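Local coordinates for protein pyrrolidone-carboxylate peptidase (Pyrococcus furiosus, PDB 1X10) that removes an N-terminal pyroglutamyl (5-oxoproline) group from peptides as a cysteine peptidase of the C15 family, except where proline follows, at residues V43-A48 and I90-G95; N84-R89 and K96-E101; E20-D25 and M191-V196; K118-K123 and K197-V202. The protein carries 3 engineered substitutions. One frame throughout, in Å; residues are numbered along the deposited sequence.

Interaction 1: V43-A48 and I90-G95; sequences VVFGKA and IPDNEG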
loop_
_atom_site.group_PDB
_atom_site.type_symbol
_atom_site.label_atom_id
_atom_site.label_comp_id
_atom_site.label_asym_id
_atom_site.label_seq_id
_atom_site.Cartn_x
_atom_site.Cartn_y
_atom_site.Cartn_z
ATOM N N VAL A 43 22.902 13.438 -8.372
ATOM C CA VAL A 43 21.755 13.672 -7.502
ATOM C C VAL A 43 22.272 14.636 -6.435
ATOM O O VAL A 43 22.422 14.289 -5.262
ATOM C CB VAL A 43 21.257 12.357 -6.858
ATOM C CG1 VAL A 43 20.052 12.632 -5.963
ATOM C CG2 VAL A 43 20.857 11.365 -7.955
ATOM N N VAL A 44 22.541 15.860 -6.879
ATOM C CA VAL A 44 23.091 16.904 -6.026
ATOM C C VAL A 44 22.536 18.261 -6.439
ATOM O O VAL A 44 22.666 18.657 -7.591
ATOM C CB VAL A 44 24.628 16.958 -6.177
ATOM C CG1 VAL A 44 25.205 18.060 -5.284
ATOM C CG2 VAL A 44 25.234 15.592 -5.851
ATOM N N PHE A 45 21.917 18.974 -5.503
ATOM C CA PHE A 45 21.379 20.287 -5.825
ATOM C C PHE A 45 22.535 21.213 -6.203
ATOM O O PHE A 45 23.623 21.117 -5.640
ATOM C CB PHE A 45 20.622 20.872 -4.631
ATOM C CG PHE A 45 19.364 20.127 -4.284
ATOM C CD1 PHE A 45 19.308 19.303 -3.163
ATOM C CD2 PHE A 45 18.228 20.261 -5.075
ATOM C CE1 PHE A 45 18.131 18.625 -2.833
ATOM C CE2 PHE A 45 17.049 19.592 -4.757
ATOM C CZ PHE A 45 17.000 18.771 -3.630
ATOM N N GLY A 46 22.286 22.113 -7.150
ATOM C CA GLY A 46 23.323 23.030 -7.592
ATOM C C GLY A 46 24.135 22.407 -8.712
ATOM O O GLY A 46 24.043 22.825 -9.866
ATOM N N LYS A 47 24.927 21.396 -8.370
ATOM C CA LYS A 47 25.753 20.708 -9.347
ATOM C C LYS A 47 24.897 20.170 -10.494
ATOM O O LYS A 47 25.277 20.275 -11.663
ATOM C CB LYS A 47 26.507 19.561 -8.672
ATOM C CG LYS A 47 27.558 18.900 -9.545
ATOM C CD LYS A 47 28.457 17.992 -8.711
ATOM C CE LYS A 47 29.178 18.781 -7.614
ATOM N NZ LYS A 47 30.081 17.932 -6.780
ATOM N N ALA A 48 23.742 19.600 -10.156
ATOM C CA ALA A 48 22.841 19.058 -11.165
ATOM C C ALA A 48 22.398 20.166 -12.115
ATOM O O ALA A 48 22.268 19.948 -13.321
ATOM C CB ALA A 48 21.629 18.420 -10.499
ATOM N N ILE A 90 14.918 13.732 1.997
ATOM C CA ILE A 90 16.223 13.169 2.327
ATOM C C ILE A 90 17.273 14.099 1.719
ATOM O O ILE A 90 16.976 14.859 0.803
ATOM C CB ILE A 90 16.419 11.746 1.732
ATOM C CG1 ILE A 90 16.335 11.796 0.205
ATOM C CG2 ILE A 90 15.363 10.795 2.291
ATOM C CD1 ILE A 90 16.686 10.488 -0.468
ATOM N N PRO A 91 18.510 14.066 2.229
ATOM C CA PRO A 91 19.524 14.950 1.651
ATOM C C PRO A 91 19.998 14.447 0.289
ATOM O O PRO A 91 19.784 13.282 -0.057
ATOM C CB PRO A 91 20.635 14.920 2.693
ATOM C CG PRO A 91 20.551 13.525 3.215
ATOM C CD PRO A 91 19.060 13.293 3.357
ATOM N N ASP A 92 20.627 15.323 -0.490
ATOM C CA ASP A 92 21.136 14.908 -1.787
ATOM C C ASP A 92 22.434 14.142 -1.545
ATOM O O ASP A 92 22.822 13.936 -0.393
ATOM C CB ASP A 92 21.354 16.119 -2.707
ATOM C CG ASP A 92 22.438 17.060 -2.217
ATOM O OD1 ASP A 92 22.552 18.160 -2.803
ATOM O OD2 ASP A 92 23.174 16.720 -1.268
ATOM N N ASN A 93 23.102 13.724 -2.617
ATOM C CA ASN A 93 24.333 12.954 -2.487
ATOM C C ASN A 93 25.497 13.652 -1.789
ATOM O O ASN A 93 26.513 13.020 -1.496
ATOM C CB ASN A 93 24.778 12.437 -3.861
ATOM C CG ASN A 93 24.019 11.182 -4.288
ATOM O OD1 ASN A 93 24.141 10.721 -5.425
ATOM N ND2 ASN A 93 23.238 10.624 -3.368
ATOM N N GLU A 94 25.371 14.946 -1.524
ATOM C CA GLU A 94 26.446 15.654 -0.836
ATOM C C GLU A 94 25.986 16.087 0.555
ATOM O O GLU A 94 26.594 16.957 1.182
ATOM C CB GLU A 94 26.915 16.862 -1.653
ATOM C CG GLU A 94 27.329 16.507 -3.075
ATOM C CD GLU A 94 28.297 17.507 -3.687
ATOM O OE1 GLU A 94 28.133 18.723 -3.467
ATOM O OE2 GLU A 94 29.221 17.071 -4.404
ATOM N N GLY A 95 24.907 15.469 1.026
ATOM C CA GLY A 95 24.384 15.769 2.349
ATOM C C GLY A 95 23.524 17.015 2.482
ATOM O O GLY A 95 23.163 17.401 3.592
#

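Interaction 2: N84-R89 and K96-E101; sequences NAIDAR and KKIEDE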
loop_
_atom_site.group_PDB
_atom_site.type_symbol
_atom_site.label_atom_id
_atom_site.label_comp_id
_atom_site.label_asym_id
_atom_site.label_seq_id
_atom_site.Cartn_x
_atom_site.Cartn_y
_atom_site.Cartn_z
ATOM N N ASN A 84 8.067 25.108 -8.663
ATOM C CA ASN A 84 9.193 25.952 -8.278
ATOM C C ASN A 84 9.474 25.892 -6.781
ATOM O O ASN A 84 9.321 26.888 -6.071
ATOM C CB ASN A 84 8.921 27.394 -8.707
ATOM C CG ASN A 84 10.157 28.271 -8.633
ATOM O OD1 ASN A 84 11.267 27.791 -8.366
ATOM N ND2 ASN A 84 9.978 29.564 -8.881
ATOM N N ALA A 85 9.889 24.725 -6.303
ATOM C CA ALA A 85 10.178 24.562 -4.887
ATOM C C ALA A 85 11.069 23.368 -4.607
ATOM O O ALA A 85 11.065 22.375 -5.343
ATOM C CB ALA A 85 8.872 24.423 -4.095
ATOM N N ILE A 86 11.842 23.483 -3.535
ATOM C CA ILE A 86 12.720 22.414 -3.097
ATOM C C ILE A 86 12.393 22.129 -1.636
ATOM O O ILE A 86 12.421 23.034 -0.798
ATOM C CB ILE A 86 14.205 22.814 -3.179
ATOM C CG1 ILE A 86 14.573 23.182 -4.616
ATOM C CG2 ILE A 86 15.077 21.662 -2.688
ATOM C CD1 ILE A 86 15.945 23.776 -4.752
ATOM N N ASP A 87 12.057 20.880 -1.341
ATOM C CA ASP A 87 11.760 20.468 0.023
ATOM C C ASP A 87 12.123 18.993 0.066
ATOM O O ASP A 87 11.266 18.121 -0.066
ATOM C CB ASP A 87 10.278 20.657 0.361
ATOM C CG ASP A 87 10.039 20.782 1.862
ATOM O OD1 ASP A 87 8.883 20.629 2.316
ATOM O OD2 ASP A 87 11.025 21.047 2.592
ATOM N N ALA A 88 13.413 18.733 0.240
ATOM C CA ALA A 88 13.945 17.375 0.265
ATOM C C ALA A 88 13.571 16.564 1.501
ATOM O O ALA A 88 13.783 17.009 2.628
ATOM C CB ALA A 88 15.458 17.427 0.123
ATOM N N ARG A 89 13.024 15.370 1.279
ATOM C CA ARG A 89 12.646 14.480 2.373
ATOM C C ARG A 89 13.930 13.829 2.883
ATOM O O ARG A 89 14.018 13.417 4.041
ATOM C CB ARG A 89 11.680 13.396 1.885
ATOM C CG ARG A 89 10.835 12.779 2.998
ATOM C CD ARG A 89 10.498 11.321 2.708
ATOM N NE ARG A 89 11.653 10.457 2.944
ATOM C CZ ARG A 89 11.691 9.157 2.673
ATOM N NH1 ARG A 89 10.632 8.554 2.146
ATOM N NH2 ARG A 89 12.789 8.457 2.930
ATOM N N LYS A 96 23.191 17.647 1.362
ATOM C CA LYS A 96 22.375 18.855 1.397
ATOM C C LYS A 96 20.882 18.541 1.401
ATOM O O LYS A 96 20.359 17.939 0.463
ATOM C CB LYS A 96 22.715 19.767 0.208
ATOM C CG LYS A 96 24.120 20.362 0.267
ATOM C CD LYS A 96 24.310 21.514 -0.719
ATOM C CE LYS A 96 24.873 21.062 -2.066
ATOM N NZ LYS A 96 23.952 20.230 -2.873
ATOM N N LYS A 97 20.204 18.954 2.469
ATOM C CA LYS A 97 18.770 18.735 2.611
ATOM C C LYS A 97 18.077 20.095 2.628
ATOM O O LYS A 97 17.777 20.642 3.690
ATOM C CB LYS A 97 18.486 17.976 3.908
ATOM C CG LYS A 97 17.052 17.489 4.058
ATOM C CD LYS A 97 16.902 16.654 5.322
ATOM C CE LYS A 97 15.501 16.078 5.458
ATOM N NZ LYS A 97 14.463 17.143 5.565
ATOM N N ILE A 98 17.832 20.637 1.440
ATOM C CA ILE A 98 17.200 21.942 1.293
ATOM C C ILE A 98 15.697 21.884 1.547
ATOM O O ILE A 98 15.003 21.004 1.038
ATOM C CB ILE A 98 17.462 22.512 -0.121
ATOM C CG1 ILE A 98 18.973 22.602 -0.367
ATOM C CG2 ILE A 98 16.811 23.877 -0.266
ATOM C CD1 ILE A 98 19.351 23.069 -1.758
ATOM N N GLU A 99 15.197 22.837 2.326
ATOM C CA GLU A 99 13.778 22.885 2.658
ATOM C C GLU A 99 13.152 24.256 2.407
ATOM O O GLU A 99 13.773 25.289 2.646
ATOM C CB GLU A 99 13.579 22.489 4.127
ATOM C CG GLU A 99 14.154 21.122 4.476
ATOM C CD GLU A 99 14.100 20.818 5.965
ATOM O OE1 GLU A 99 14.679 21.598 6.753
ATOM O OE2 GLU A 99 13.483 19.799 6.347
ATOM N N ASP A 100 11.916 24.246 1.919
ATOM C CA ASP A 100 11.160 25.466 1.637
ATOM C C ASP A 100 11.989 26.550 0.964
ATOM O O ASP A 100 12.253 27.606 1.538
ATOM C CB ASP A 100 10.554 26.004 2.933
ATOM C CG ASP A 100 9.703 24.973 3.636
ATOM O OD1 ASP A 100 8.741 24.479 3.014
ATOM O OD2 ASP A 100 9.994 24.650 4.804
ATOM N N GLU A 101 12.374 26.290 -0.274
ATOM C CA GLU A 101 13.187 27.225 -1.022
ATOM C C GLU A 101 12.807 27.129 -2.494
ATOM O O GLU A 101 12.603 26.039 -3.019
ATOM C CB GLU A 101 14.651 26.849 -0.821
ATOM C CG GLU A 101 15.655 27.884 -1.223
ATOM C CD GLU A 101 17.020 27.554 -0.667
ATOM O OE1 GLU A 101 17.160 27.557 0.576
ATOM O OE2 GLU A 101 17.942 27.278 -1.466
#

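Interaction 3: E20-D25 and M191-V196; sequences ERIAKD and MALEAV. Engineered in segment 191-196: Ala192 (natural residue Glu).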
loop_
_atom_site.group_PDB
_atom_site.type_symbol
_atom_site.label_atom_id
_atom_site.label_comp_id
_atom_site.label_asym_id
_atom_site.label_seq_id
_atom_site.Cartn_x
_atom_site.Cartn_y
_atom_site.Cartn_z
ATOM N N GLU A 20 20.247 5.582 -14.953
ATOM C CA GLU A 20 21.614 5.848 -15.385
ATOM C C GLU A 20 21.895 4.940 -16.587
ATOM O O GLU A 20 22.449 5.378 -17.596
ATOM C CB GLU A 20 22.607 5.549 -14.256
ATOM C CG GLU A 20 24.062 5.542 -14.704
ATOM C CD GLU A 20 25.043 5.613 -13.542
ATOM O OE1 GLU A 20 24.777 5.001 -12.489
ATOM O OE2 GLU A 20 26.092 6.275 -13.686
ATOM N N ARG A 21 21.495 3.676 -16.473
ATOM C CA ARG A 21 21.688 2.714 -17.558
ATOM C C ARG A 21 20.862 3.101 -18.778
ATOM O O ARG A 21 21.316 2.964 -19.910
ATOM C CB ARG A 21 21.274 1.311 -17.118
ATOM C CG ARG A 21 22.314 0.561 -16.322
ATOM C CD ARG A 21 21.791 -0.818 -15.936
ATOM N NE ARG A 21 21.514 -1.660 -17.100
ATOM C CZ ARG A 21 20.942 -2.860 -17.028
ATOM N NH1 ARG A 21 20.583 -3.353 -15.850
ATOM N NH2 ARG A 21 20.734 -3.577 -18.127
ATOM N N ILE A 22 19.639 3.563 -18.541
ATOM C CA ILE A 22 18.765 3.975 -19.634
ATOM C C ILE A 22 19.433 5.076 -20.451
ATOM O O ILE A 22 19.478 5.016 -21.682
ATOM C CB ILE A 22 17.405 4.490 -19.105
ATOM C CG1 ILE A 22 16.611 3.328 -18.500
ATOM C CG2 ILE A 22 16.616 5.130 -20.236
ATOM C CD1 ILE A 22 15.266 3.725 -17.909
ATOM N N ALA A 23 19.957 6.083 -19.759
ATOM C CA ALA A 23 20.623 7.194 -20.431
ATOM C C ALA A 23 21.800 6.693 -21.267
ATOM O O ALA A 23 21.956 7.072 -22.427
ATOM C CB ALA A 23 21.106 8.213 -19.403
ATOM N N LYS A 24 22.631 5.843 -20.671
ATOM C CA LYS A 24 23.786 5.306 -21.377
ATOM C C LYS A 24 23.401 4.401 -22.545
ATOM O O LYS A 24 24.061 4.409 -23.582
ATOM C CB LYS A 24 24.692 4.549 -20.410
ATOM C CG LYS A 24 25.374 5.445 -19.392
ATOM C CD LYS A 24 26.327 4.650 -18.512
ATOM C CE LYS A 24 27.052 5.553 -17.529
ATOM N NZ LYS A 24 27.943 4.768 -16.621
ATOM N N ASP A 25 22.335 3.626 -22.377
ATOM C CA ASP A 25 21.868 2.726 -23.427
ATOM C C ASP A 25 21.272 3.485 -24.607
ATOM O O ASP A 25 21.387 3.052 -25.758
ATOM C CB ASP A 25 20.816 1.755 -22.875
ATOM C CG ASP A 25 21.436 0.555 -22.167
ATOM O OD1 ASP A 25 20.691 -0.224 -21.543
ATOM O OD2 ASP A 25 22.665 0.387 -22.240
ATOM N N MET A 191 11.471 -3.145 -19.882
ATOM C CA MET A 191 10.231 -2.410 -20.086
ATOM C C MET A 191 10.411 -0.918 -19.815
ATOM O O MET A 191 9.835 -0.084 -20.509
ATOM C CB MET A 191 9.112 -2.959 -19.199
ATOM C CG MET A 191 7.793 -2.227 -19.398
ATOM S SD MET A 191 6.391 -3.005 -18.610
ATOM C CE MET A 191 6.009 -4.299 -19.828
ATOM N N ALA A 192 11.206 -0.586 -18.801
ATOM C CA ALA A 192 11.458 0.811 -18.465
ATOM C C ALA A 192 12.184 1.484 -19.632
ATOM O O ALA A 192 11.853 2.606 -20.028
ATOM C CB ALA A 192 12.307 0.904 -17.191
ATOM N N LEU A 193 13.173 0.789 -20.182
ATOM C CA LEU A 193 13.943 1.316 -21.302
ATOM C C LEU A 193 13.045 1.528 -22.514
ATOM O O LEU A 193 13.090 2.581 -23.155
ATOM C CB LEU A 193 15.086 0.358 -21.654
ATOM C CG LEU A 193 15.941 0.690 -22.883
ATOM C CD1 LEU A 193 16.626 2.045 -22.703
ATOM C CD2 LEU A 193 16.981 -0.410 -23.087
ATOM N N GLU A 194 12.220 0.533 -22.822
ATOM C CA GLU A 194 11.320 0.621 -23.967
ATOM C C GLU A 194 10.318 1.759 -23.780
ATOM O O GLU A 194 9.961 2.446 -24.736
ATOM C CB GLU A 194 10.576 -0.706 -24.168
ATOM C CG GLU A 194 9.605 -0.697 -25.346
ATOM C CD GLU A 194 10.305 -0.619 -26.695
ATOM O OE1 GLU A 194 9.607 -0.414 -27.716
ATOM O OE2 GLU A 194 11.546 -0.767 -26.745
ATOM N N ALA A 195 9.869 1.955 -22.545
ATOM C CA ALA A 195 8.921 3.020 -22.245
ATOM C C ALA A 195 9.524 4.374 -22.625
ATOM O O ALA A 195 8.854 5.205 -23.228
ATOM C CB ALA A 195 8.552 3.002 -20.752
ATOM N N VAL A 196 10.788 4.589 -22.265
ATOM C CA VAL A 196 11.459 5.843 -22.588
ATOM C C VAL A 196 11.626 5.978 -24.106
ATOM O O VAL A 196 11.455 7.061 -24.658
ATOM C CB VAL A 196 12.847 5.933 -21.893
ATOM C CG1 VAL A 196 13.568 7.213 -22.313
ATOM C CG2 VAL A 196 12.665 5.916 -20.381
#

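Interaction 4: K118-K123 and K197-V202; sequences KKIMKK and KVAIEV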
loop_
_atom_site.group_PDB
_atom_site.type_symbol
_atom_site.label_atom_id
_atom_site.label_comp_id
_atom_site.label_asym_id
_atom_site.label_seq_id
_atom_site.Cartn_x
_atom_site.Cartn_y
_atom_site.Cartn_z
ATOM N N LYS A 118 -0.468 12.677 -22.734
ATOM C CA LYS A 118 -1.599 11.773 -22.935
ATOM C C LYS A 118 -1.348 10.805 -24.096
ATOM O O LYS A 118 -1.697 9.628 -24.010
ATOM C CB LYS A 118 -2.894 12.564 -23.165
ATOM C CG LYS A 118 -3.447 13.238 -21.901
ATOM C CD LYS A 118 -3.712 12.208 -20.794
ATOM C CE LYS A 118 -4.223 12.843 -19.497
ATOM N NZ LYS A 118 -5.604 13.390 -19.610
ATOM N N LYS A 119 -0.743 11.293 -25.176
ATOM C CA LYS A 119 -0.445 10.429 -26.316
ATOM C C LYS A 119 0.615 9.395 -25.938
ATOM O O LYS A 119 0.562 8.245 -26.377
ATOM C CB LYS A 119 0.039 11.254 -27.510
ATOM C CG LYS A 119 -1.049 12.095 -28.157
ATOM C CD LYS A 119 -0.533 12.787 -29.402
ATOM C CE LYS A 119 -1.646 13.535 -30.121
ATOM N NZ LYS A 119 -1.140 14.243 -31.328
ATOM N N ILE A 120 1.585 9.809 -25.129
ATOM C CA ILE A 120 2.631 8.899 -24.688
ATOM C C ILE A 120 1.995 7.789 -23.845
ATOM O O ILE A 120 2.255 6.608 -24.063
ATOM C CB ILE A 120 3.703 9.651 -23.859
ATOM C CG1 ILE A 120 4.487 10.592 -24.776
ATOM C CG2 ILE A 120 4.635 8.667 -23.175
ATOM C CD1 ILE A 120 5.470 11.494 -24.050
ATOM N N MET A 121 1.149 8.169 -22.892
ATOM C CA MET A 121 0.493 7.185 -22.039
ATOM C C MET A 121 -0.318 6.200 -22.881
ATOM O O MET A 121 -0.312 4.993 -22.634
ATOM C CB MET A 121 -0.426 7.881 -21.028
ATOM C CG MET A 121 -1.225 6.912 -20.153
ATOM S SD MET A 121 -2.176 7.699 -18.806
ATOM C CE MET A 121 -3.652 8.233 -19.702
ATOM N N LYS A 122 -1.011 6.726 -23.883
ATOM C CA LYS A 122 -1.830 5.902 -24.757
ATOM C C LYS A 122 -0.989 4.884 -25.530
ATOM O O LYS A 122 -1.352 3.716 -25.629
ATOM C CB LYS A 122 -2.609 6.799 -25.721
ATOM C CG LYS A 122 -3.645 6.077 -26.570
ATOM C CD LYS A 122 -3.009 5.305 -27.707
ATOM C CE LYS A 122 -2.401 6.234 -28.756
ATOM N NZ LYS A 122 -1.756 5.479 -29.872
ATOM N N LYS A 123 0.137 5.326 -26.078
ATOM C CA LYS A 123 1.000 4.425 -26.835
ATOM C C LYS A 123 1.612 3.356 -25.927
ATOM O O LYS A 123 1.720 2.188 -26.309
ATOM C CB LYS A 123 2.111 5.212 -27.534
ATOM C CG LYS A 123 2.861 4.407 -28.576
ATOM C CD LYS A 123 1.911 3.948 -29.676
ATOM C CE LYS A 123 2.632 3.121 -30.730
ATOM N NZ LYS A 123 3.673 3.918 -31.432
ATOM N N LYS A 197 11.955 4.876 -24.778
ATOM C CA LYS A 197 12.117 4.903 -26.229
ATOM C C LYS A 197 10.786 5.290 -26.868
ATOM O O LYS A 197 10.741 6.086 -27.805
ATOM C CB LYS A 197 12.555 3.535 -26.763
ATOM C CG LYS A 197 13.990 3.158 -26.442
ATOM C CD LYS A 197 14.370 1.838 -27.112
ATOM C CE LYS A 197 15.773 1.397 -26.704
ATOM N NZ LYS A 197 16.135 0.053 -27.249
ATOM N N VAL A 198 9.700 4.721 -26.357
ATOM C CA VAL A 198 8.375 5.028 -26.880
ATOM C C VAL A 198 8.035 6.507 -26.696
ATOM O O VAL A 198 7.496 7.143 -27.600
ATOM C CB VAL A 198 7.294 4.177 -26.195
ATOM C CG1 VAL A 198 5.909 4.671 -26.602
ATOM C CG2 VAL A 198 7.473 2.707 -26.584
ATOM N N ALA A 199 8.354 7.053 -25.525
ATOM C CA ALA A 199 8.084 8.458 -25.243
ATOM C C ALA A 199 8.812 9.344 -26.249
ATOM O O ALA A 199 8.261 10.336 -26.738
ATOM C CB ALA A 199 8.530 8.806 -23.819
ATOM N N ILE A 200 10.058 8.994 -26.548
ATOM C CA ILE A 200 10.855 9.762 -27.503
ATOM C C ILE A 200 10.205 9.718 -28.889
ATOM O O ILE A 200 10.046 10.745 -29.552
ATOM C CB ILE A 200 12.299 9.203 -27.600
ATOM C CG1 ILE A 200 13.009 9.350 -26.253
ATOM C CG2 ILE A 200 13.068 9.940 -28.687
ATOM C CD1 ILE A 200 14.352 8.658 -26.189
ATOM N N GLU A 201 9.825 8.520 -29.319
ATOM C CA GLU A 201 9.189 8.332 -30.617
ATOM C C GLU A 201 7.911 9.155 -30.734
ATOM O O GLU A 201 7.688 9.839 -31.739
ATOM C CB GLU A 201 8.867 6.850 -30.831
ATOM C CG GLU A 201 10.094 5.957 -30.839
ATOM C CD GLU A 201 9.756 4.474 -30.815
ATOM O OE1 GLU A 201 10.703 3.663 -30.827
ATOM O OE2 GLU A 201 8.555 4.116 -30.779
ATOM N N VAL A 202 7.077 9.097 -29.700
ATOM C CA VAL A 202 5.823 9.843 -29.700
ATOM C C VAL A 202 6.080 11.354 -29.697
ATOM O O VAL A 202 5.381 12.107 -30.379
ATOM C CB VAL A 202 4.953 9.457 -28.484
ATOM C CG1 VAL A 202 3.681 10.299 -28.459
ATOM C CG2 VAL A 202 4.611 7.965 -28.549
HETATM O O HOH W 1 5.982 4.671 -30.565
#

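Interaction 1: V43-A48 and I90-G95
Val44 lays its two methyl groups across the aliphatic part of Glu94, the two side chains crossing at about a right angle. CG1 of Val44 comes within 3.4 Å of CG of Glu94, while CG2 of Val44 leans on both that CG and CB of Asn93. A beta-branched residue suits the place because its two branches straddle CG of Glu94. Beyond this overlap the Glu94 carboxylate reaches Lys47, whose NZ forms a salt bridge 2.7 Å from OE2 of Glu94, on its syn side but well out of the carboxylate plane. The lysine bends at chi3 (-60°) to bring CE to the acid, and both long chains lie at the exposed margin.

Deeper in, the Asp92 carboxylate binds two backbone N-H groups, one with each oxygen. OD1 of Asp92 accepts from Phe45 N at 2.9 Å, met on the anti side, and also pairs with Lys96. OD2 of Asp92 receives Glu94 N at 2.8 Å from above the carboxylate plane. The Phe45 ring lies obliquely beside this carboxylate, with CD1 of Phe45 3.5 Å from OD1 of Asp92, and its other neighbours include Tyr144, met edge-to-face. A backbone bond, Asn93 N to Val43 O at 2.8 Å, ties the loops together.

Gly46, at the N-cap position of helix 47-59, has backbone angles that suit a residue without CB. The bond from Glu94 N to OD2 of Asp92 makes an Asx turn, combined with a type I beta turn from Asp92 to Gly95.

Interaction 2: N84-R89 and K96-E101
Residues 84-89 and 96-101 run roughly antiparallel, their touching parts 157° apart in direction, and meet through one hydrogen-bonded bridge between Ile86 and Glu101. Ile86 N gives a bond to Glu101 O at 2.7 Å, and Glu101 N returns a longer one to Ile86 O. Two residues, Asp100 and Glu101, stand across from Ile86, which makes a G1 beta bulge. Further along, Ala88 N bonds Ile98 O at 2.9 Å.

Among the side chains, Ile86 and Ile98 cover one side of the pair. CG2 of Ile86, anti to its backbone N, packs 3.6 Å from CB of Ile98, the branched chains crossing at a slant. Lys97 bends at chi4 (-62°), and its NZ lies 3.0 Å from Ala88 O and 2.9 Å from OE2 of Glu99, a salt bridge within its own segment; a long, flexible chain lets one amine serve both. CB of the small Ala88 lies 3.7 Å from Ile98 O.

Asp87 and Asp100 run alongside each other in the same direction, OD1 of Asp87 being 3.9 Å from OD1 of Asp100. Arg80 of a second subunit bridges both acids, and Lys118 of that subunit pairs with Asp100 and more loosely with Asp87, which probably offsets their repulsion.

The hairpin-like pair belongs to the long excursion between strands 76-83 and 110-112. Ile86 rests on Tyr144 of helix 141-156 and on Phe45, just ahead of helix 47-59, while Ala85 packs on Phe112 of the second subunit.

Interaction 3: E20-D25 and M191-V196
Ile22 of helix 18-26 packs against Ala192, Leu193 and Val196 of helix 189-206, a helix-helix contact within the alpha/beta fold of this peptidase. The axes of the two short segments approach to 10.1 Å and cross at -53°, and the closest backbones are those of Ile22 and Leu193.

The apolar contacts gather round Ile22, whose two branches take separate partners. CG2, anti to the backbone N, lies 4.0 Å from CD1 of Leu193 and equally far from CG2 of Val196. Ile22 and Leu193 run past one another, pointing opposite ways, whereas Ile22 and Val196 meet at a slant. The other branch of Ile22 ends in CD1, which comes 4.2 Å from CB of Ala192. This alanine is an engineered replacement of the natural glutamate, and it is buried here. Isoleucine suits the buried position, since its unequal branches can spread over several residues of the facing helix. Leu26 of helix 18-26 also touches Leu193 and Val196, extending the same apolar surface.

No hydrogen bond or salt bridge joins the two segments. Asp25, at the exposed margin, packs against Leu193, the two side chains crossing at about a right angle. OD1 of Asp25 is hydrogen-bonded to Tyr189 OH, and the same OD1 of Asp25 stands 4.0 Å from CD2 of Leu193.

Interaction 4: K118-K123 and K197-V202
Lys123 reaches over Val198 and Val202, and its chain passes from apolar packing to a polar end. CB of Lys123 lies 3.9 Å from CG2 of Val202 and close to CG1 of Val198 as well. CG, anti to the backbone N (chi1 -167°), presses nearest to CG1 of Val198, at 3.6 Å, and remains beside Val202. From there the chain turns at chi2 and extends through CD and CE, turning once more at chi4 to set NZ. The amine does not touch the acid of the facing helix directly: NZ of Lys123 donates to a water at 2.6 Å, and that water in turn donates to OE2 of Glu201 at 2.6 Å. Lysine fits such a margin because its methylenes can join the apolar surface while its charge stays with water.

Ile120 makes the deeper contact. CG1 of Ile120 packs 3.8 Å from CG1 of Val202, and CG2 of Ile120 sits 4.0 Å from CB of Ala199. The small alanine permits the close backbone approach between Ile120 and Ala199. Val202 spreads its methyls, CG1 against Ile120 and CB of Lys119, CG2 against Lys123. The rest of the Lys119 chain leads away, and its NZ forms a salt bridge with Glu206.

The segment axes come within 9.3 Å, their directions 131° apart. Ile120 also touches Ile78 of strand 76-83, and Ile200, pointing away from helix 117-126, meets Val3 and Val5 of strand 2-8. Helices packed together over a mixed sheet are characteristic of the alpha/beta fold of this peptidase.

How the interactions relate
Interactions 3 and 4 are buried helix packing and share helix 189-206, whose successive segments meet helix 18-26 and then helix 117-126, without a direct hydrogen bond in either. Interactions 1 and 2 are partly buried loop contacts, and both use backbone hydrogen bonds; interaction 1 adds a salt bridge between its segments, while interaction 2 has paired acids met by another subunit. They touch each other, with Lys96 NZ at 2.9 Å from Phe45 O, a probable hydrogen bond, and their segments alternate along the chain. Interactions 1 and 4 lie on opposite sides of the chain's centre, about 30 Å apart between centres. Even so, Lys118 from the 118-123 segment reaches the acids of interaction 2 in another subunit.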